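Long-range contact in dockerin type 1 (Clostridium thermocellum, PDB 4DH2), which binds two calcium ions and docks onto a cohesin module, probably attaching the parent enzyme, thought to hydrolyse O-glycosyl bonds, to the cellulosome system: residues A5-N17 with F35-N47. Sequence-based numbering, arbitrary orientation.
Sequences AVIGDVNADGVVN and FPADDDMWVGDVN. With CA (calcium ion), chain H; CA (calcium ion), chain I; SO4 (sulfate ion), chain J.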
loop_
_atom_site.group_PDB
_atom_site.type_symbol
_atom_site.label_atom_id
_atom_site.label_comp_id
_atom_site.label_asym_id
_atom_site.label_seq_id
_atom_site.Cartn_x
_atom_site.Cartn_y
_atom_site.Cartn_z
ATOM N N ALA B 5 13.085 -11.242 19.983
ATOM C CA ALA B 5 12.621 -11.286 18.600
ATOM C C ALA B 5 11.635 -10.164 18.320
ATOM O O ALA B 5 11.172 -9.465 19.243
ATOM C CB ALA B 5 11.996 -12.616 18.296
ATOM N N VAL B 6 11.295 -9.983 17.047
ATOM C CA VAL B 6 10.599 -8.761 16.669
ATOM C C VAL B 6 9.089 -8.909 16.778
ATOM O O VAL B 6 8.515 -9.847 16.235
ATOM C CB VAL B 6 10.967 -8.304 15.234
ATOM C CG1 VAL B 6 10.167 -7.066 14.870
ATOM C CG2 VAL B 6 12.486 -8.039 15.115
ATOM N N ILE B 7 8.460 -7.965 17.481
ATOM C CA ILE B 7 7.010 -7.977 17.686
ATOM C C ILE B 7 6.292 -7.728 16.366
ATOM O O ILE B 7 6.583 -6.766 15.642
ATOM C CB ILE B 7 6.613 -6.936 18.740
ATOM C CG1 ILE B 7 7.256 -7.309 20.079
ATOM C CG2 ILE B 7 5.094 -6.862 18.894
ATOM C CD1 ILE B 7 7.069 -6.257 21.179
ATOM N N GLY B 8 5.382 -8.632 16.023
ATOM C CA GLY B 8 4.690 -8.524 14.752
ATOM C C GLY B 8 5.368 -9.366 13.698
ATOM O O GLY B 8 4.790 -9.609 12.650
ATOM N N ASP B 9 6.599 -9.837 13.976
ATOM C CA ASP B 9 7.360 -10.562 12.967
ATOM C C ASP B 9 7.126 -12.058 13.126
ATOM O O ASP B 9 7.934 -12.799 13.713
ATOM C CB ASP B 9 8.862 -10.226 13.072
ATOM C CG ASP B 9 9.696 -11.006 12.094
ATOM O OD1 ASP B 9 9.149 -11.525 11.110
ATOM O OD2 ASP B 9 10.930 -11.139 12.320
ATOM N N VAL B 10 5.978 -12.501 12.630
ATOM C CA VAL B 10 5.525 -13.841 12.914
ATOM C C VAL B 10 6.180 -14.926 12.063
ATOM O O VAL B 10 6.005 -16.088 12.364
ATOM C CB VAL B 10 3.976 -13.957 12.829
ATOM C CG1 VAL B 10 3.323 -12.955 13.789
ATOM C CG2 VAL B 10 3.483 -13.780 11.413
ATOM N N ASN B 11 6.945 -14.564 11.027
ATOM C CA ASN B 11 7.736 -15.570 10.308
ATOM C C ASN B 11 9.231 -15.445 10.599
ATOM O O ASN B 11 10.033 -16.118 9.973
ATOM C CB ASN B 11 7.497 -15.540 8.793
ATOM C CG ASN B 11 7.770 -14.188 8.153
ATOM O OD1 ASN B 11 8.291 -13.246 8.763
ATOM N ND2 ASN B 11 7.398 -14.089 6.883
ATOM N N ALA B 12 9.571 -14.582 11.552
ATOM C CA ALA B 12 10.942 -14.451 12.052
ATOM C C ALA B 12 11.932 -14.180 10.920
ATOM O O ALA B 12 13.003 -14.794 10.854
ATOM C CB ALA B 12 11.347 -15.726 12.861
ATOM N N ASP B 13 11.598 -13.254 10.029
ATOM C CA ASP B 13 12.520 -12.943 8.941
ATOM C C ASP B 13 13.142 -11.572 9.179
ATOM O O ASP B 13 13.826 -11.040 8.319
ATOM C CB ASP B 13 11.861 -13.067 7.560
ATOM C CG ASP B 13 10.836 -11.977 7.285
ATOM O OD1 ASP B 13 10.522 -11.190 8.201
ATOM O OD2 ASP B 13 10.347 -11.910 6.137
ATOM N N GLY B 14 12.907 -11.001 10.361
ATOM C CA GLY B 14 13.533 -9.742 10.723
ATOM C C GLY B 14 12.708 -8.491 10.523
ATOM O O GLY B 14 13.049 -7.440 11.064
ATOM N N VAL B 15 11.622 -8.591 9.758
ATOM C CA VAL B 15 10.864 -7.411 9.365
ATOM C C VAL B 15 9.362 -7.708 9.467
ATOM O O VAL B 15 8.964 -8.866 9.433
ATOM C CB VAL B 15 11.187 -6.994 7.912
ATOM C CG1 VAL B 15 10.829 -8.096 6.955
ATOM C CG2 VAL B 15 10.458 -5.707 7.544
ATOM N N VAL B 16 8.570 -6.651 9.632
ATOM C CA VAL B 16 7.122 -6.765 9.658
ATOM C C VAL B 16 6.594 -6.231 8.338
ATOM O O VAL B 16 6.734 -5.036 8.042
ATOM C CB VAL B 16 6.551 -5.974 10.829
ATOM C CG1 VAL B 16 5.045 -6.066 10.840
ATOM C CG2 VAL B 16 7.155 -6.508 12.143
ATOM N N ASN B 17 6.001 -7.108 7.531
ATOM C CA ASN B 17 5.466 -6.701 6.254
ATOM C C ASN B 17 4.245 -7.551 5.910
ATOM O O ASN B 17 3.685 -8.247 6.785
ATOM C CB ASN B 17 6.534 -6.784 5.135
ATOM C CG ASN B 17 7.068 -8.186 4.913
ATOM O OD1 ASN B 17 6.441 -9.173 5.298
ATOM N ND2 ASN B 17 8.267 -8.292 4.293
ATOM N N PHE B 35 2.351 -20.274 13.739
ATOM C CA PHE B 35 3.282 -19.371 13.051
ATOM C C PHE B 35 4.622 -20.048 12.803
ATOM O O PHE B 35 5.018 -20.944 13.551
ATOM C CB PHE B 35 3.528 -18.114 13.882
ATOM C CG PHE B 35 2.364 -17.189 13.950
ATOM C CD1 PHE B 35 1.706 -16.792 12.806
ATOM C CD2 PHE B 35 1.941 -16.696 15.163
ATOM C CE1 PHE B 35 0.645 -15.928 12.872
ATOM C CE2 PHE B 35 0.875 -15.834 15.237
ATOM C CZ PHE B 35 0.224 -15.454 14.096
ATOM N N PRO B 36 5.337 -19.619 11.751
ATOM C CA PRO B 36 6.700 -20.142 11.582
ATOM C C PRO B 36 7.629 -19.734 12.734
ATOM O O PRO B 36 8.514 -20.493 13.119
ATOM C CB PRO B 36 7.164 -19.502 10.271
ATOM C CG PRO B 36 5.890 -19.227 9.507
ATOM C CD PRO B 36 4.859 -18.889 10.561
ATOM N N ALA B 37 7.436 -18.543 13.282
ATOM C CA ALA B 37 8.257 -18.102 14.401
ATOM C C ALA B 37 7.945 -18.940 15.646
ATOM O O ALA B 37 6.865 -19.540 15.755
ATOM C CB ALA B 37 8.037 -16.618 14.677
ATOM N N ASP B 38 8.888 -18.958 16.586
ATOM C CA ASP B 38 8.799 -19.787 17.795
ATOM C C ASP B 38 7.685 -19.421 18.779
ATOM O O ASP B 38 6.775 -20.215 19.033
ATOM C CB ASP B 38 10.117 -19.721 18.575
ATOM C CG ASP B 38 11.194 -20.622 17.998
ATOM O OD1 ASP B 38 10.851 -21.642 17.361
ATOM O OD2 ASP B 38 12.387 -20.306 18.201
ATOM N N ASP B 39 7.803 -18.241 19.375
ATOM C CA ASP B 39 6.963 -17.873 20.505
ATOM C C ASP B 39 5.743 -17.095 19.995
ATOM O O ASP B 39 5.810 -15.876 19.855
ATOM C CB ASP B 39 7.781 -17.008 21.477
ATOM C CG ASP B 39 7.053 -16.747 22.799
ATOM O OD1 ASP B 39 5.803 -16.850 22.851
ATOM O OD2 ASP B 39 7.743 -16.420 23.790
ATOM N N ASP B 40 4.648 -17.798 19.727
ATOM C CA ASP B 40 3.464 -17.186 19.126
ATOM C C ASP B 40 3.029 -15.933 19.860
ATOM O O ASP B 40 2.725 -14.906 19.250
ATOM C CB ASP B 40 2.294 -18.165 19.138
ATOM C CG ASP B 40 2.516 -19.339 18.227
ATOM O OD1 ASP B 40 3.407 -19.250 17.354
ATOM O OD2 ASP B 40 1.811 -20.359 18.388
ATOM N N MET B 41 2.957 -16.037 21.177
ATOM C CA MET B 41 2.426 -14.953 21.963
ATOM C C MET B 41 3.371 -13.748 21.917
ATOM O O MET B 41 2.932 -12.604 21.841
ATOM C CB MET B 41 2.173 -15.423 23.390
ATOM C CG MET B 41 1.307 -14.475 24.187
ATOM S SD MET B 41 -0.419 -14.291 23.631
ATOM C CE MET B 41 -1.068 -15.919 24.044
ATOM N N TRP B 42 4.676 -13.982 21.943
ATOM C CA TRP B 42 5.583 -12.844 21.923
ATOM C C TRP B 42 5.470 -12.091 20.587
ATOM O O TRP B 42 5.284 -10.870 20.557
ATOM C CB TRP B 42 7.030 -13.261 22.172
ATOM C CG TRP B 42 7.891 -12.074 22.064
ATOM C CD1 TRP B 42 8.734 -11.773 21.047
ATOM C CD2 TRP B 42 7.944 -10.970 22.981
ATOM N NE1 TRP B 42 9.332 -10.558 21.275
ATOM C CE2 TRP B 42 8.865 -10.043 22.457
ATOM C CE3 TRP B 42 7.312 -10.684 24.197
ATOM C CZ2 TRP B 42 9.173 -8.846 23.103
ATOM C CZ3 TRP B 42 7.619 -9.493 24.842
ATOM C CH2 TRP B 42 8.544 -8.590 24.292
ATOM N N VAL B 43 5.494 -12.832 19.488
ATOM C CA VAL B 43 5.448 -12.194 18.173
ATOM C C VAL B 43 4.047 -11.784 17.745
ATOM O O VAL B 43 3.893 -10.809 16.994
ATOM C CB VAL B 43 6.062 -13.090 17.075
ATOM C CG1 VAL B 43 7.517 -13.403 17.409
ATOM C CG2 VAL B 43 5.249 -14.388 16.902
ATOM N N GLY B 44 3.028 -12.528 18.164
ATOM C CA GLY B 44 1.684 -12.303 17.640
ATOM C C GLY B 44 0.789 -11.427 18.466
ATOM O O GLY B 44 -0.171 -10.875 17.928
ATOM N N ASP B 45 1.037 -11.337 19.779
ATOM C CA ASP B 45 0.220 -10.484 20.641
ATOM C C ASP B 45 0.872 -9.108 20.659
ATOM O O ASP B 45 1.718 -8.829 21.517
ATOM C CB ASP B 45 0.165 -11.024 22.066
ATOM C CG ASP B 45 -0.481 -10.057 23.036
ATOM O OD1 ASP B 45 -1.318 -9.256 22.606
ATOM O OD2 ASP B 45 -0.141 -10.080 24.250
ATOM N N VAL B 46 0.494 -8.262 19.708
ATOM C CA VAL B 46 1.224 -7.011 19.504
ATOM C C VAL B 46 0.739 -5.880 20.401
ATOM O O VAL B 46 1.448 -4.888 20.570
ATOM C CB VAL B 46 1.177 -6.540 18.048
ATOM C CG1 VAL B 46 1.742 -7.583 17.127
ATOM C CG2 VAL B 46 -0.238 -6.188 17.638
ATOM N N ASN B 47 -0.457 -6.010 20.962
ATOM C CA ASN B 47 -0.977 -4.990 21.879
ATOM C C ASN B 47 -0.753 -5.379 23.336
ATOM O O ASN B 47 -0.993 -4.584 24.240
ATOM C CB ASN B 47 -2.450 -4.646 21.616
ATOM C CG ASN B 47 -3.387 -5.775 21.951
ATOM O OD1 ASN B 47 -3.008 -6.918 21.857
ATOM N ND2 ASN B 47 -4.621 -5.455 22.304
HETATM CA CA CA H . 8.218 -10.971 8.979
HETATM CA CA CA I . -3.396 -9.190 21.471
HETATM S S SO4 J . -6.371 -2.345 22.654
HETATM O O1 SO4 J . -6.780 -1.775 21.374
HETATM O O2 SO4 J . -7.048 -3.634 22.789
HETATM O O3 SO4 J . -4.920 -2.484 22.712
HETATM O O4 SO4 J . -6.762 -1.455 23.749
HETATM O O HOH W 1 7.879 -11.060 6.585
HETATM O O HOH W 2 -5.659 -8.849 21.263
#
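Two backbone bonds tie 5-17 to 35-47, Gly-8 N donating to Val-43 O (2.8 Å) and Ala-37 N to Val-10 O (3.0 Å), where the chains run closest at Ile-7 with Val-43 and Asn-11 with Ala-37. The side chain of Val-10 fills the middle of the contact, with its CB 3.8 Å from the centroid of the Phe-35 ring, a CH-pi contact over one face. Its CG1, anti to the carbonyl carbon (chi1 -57°), reaches Val-43 CG2 at 3.9 Å, while CG2 stays by Phe-35 CD1 and CE1. At one end of the contact, Trp-42 swings its indole out from the short helix 40-44, with CG anti to the backbone N (chi1 177°), and NE1 gives a nearly straight bond (169°) to Ala-5 O, which lies in the ring plane, although the N-H comes from above the carbonyl plane. Ile-7 lays CG1 over a face of the same indole, toward its rim, and turns CG2 the other way to Val-46 CG1 (3.9 Å). At the opposite end the methyls of Ala-12 and Ala-37 meet, and Pro-36 packs beside Asn-11. Asp-39 N-caps the helix, its OD1 accepting from Trp-42 N. Each segment also supplies calcium ligands: Asp-9 OD1 binds one ion at 2.4 Å, joined by Asn-11, Asp-13, Val-15 O, Asp-20 and a water, while Asp-45 and Asn-47 begin the second site, completed by Asp-49, Val-51, Asp-56 and another water. The similar entries of two calcium loops, packed through Ile-7, Val-10, Val-43 and Val-46, are characteristic of the duplicated F-hand, an EF-hand-like motif, of type I dockerins.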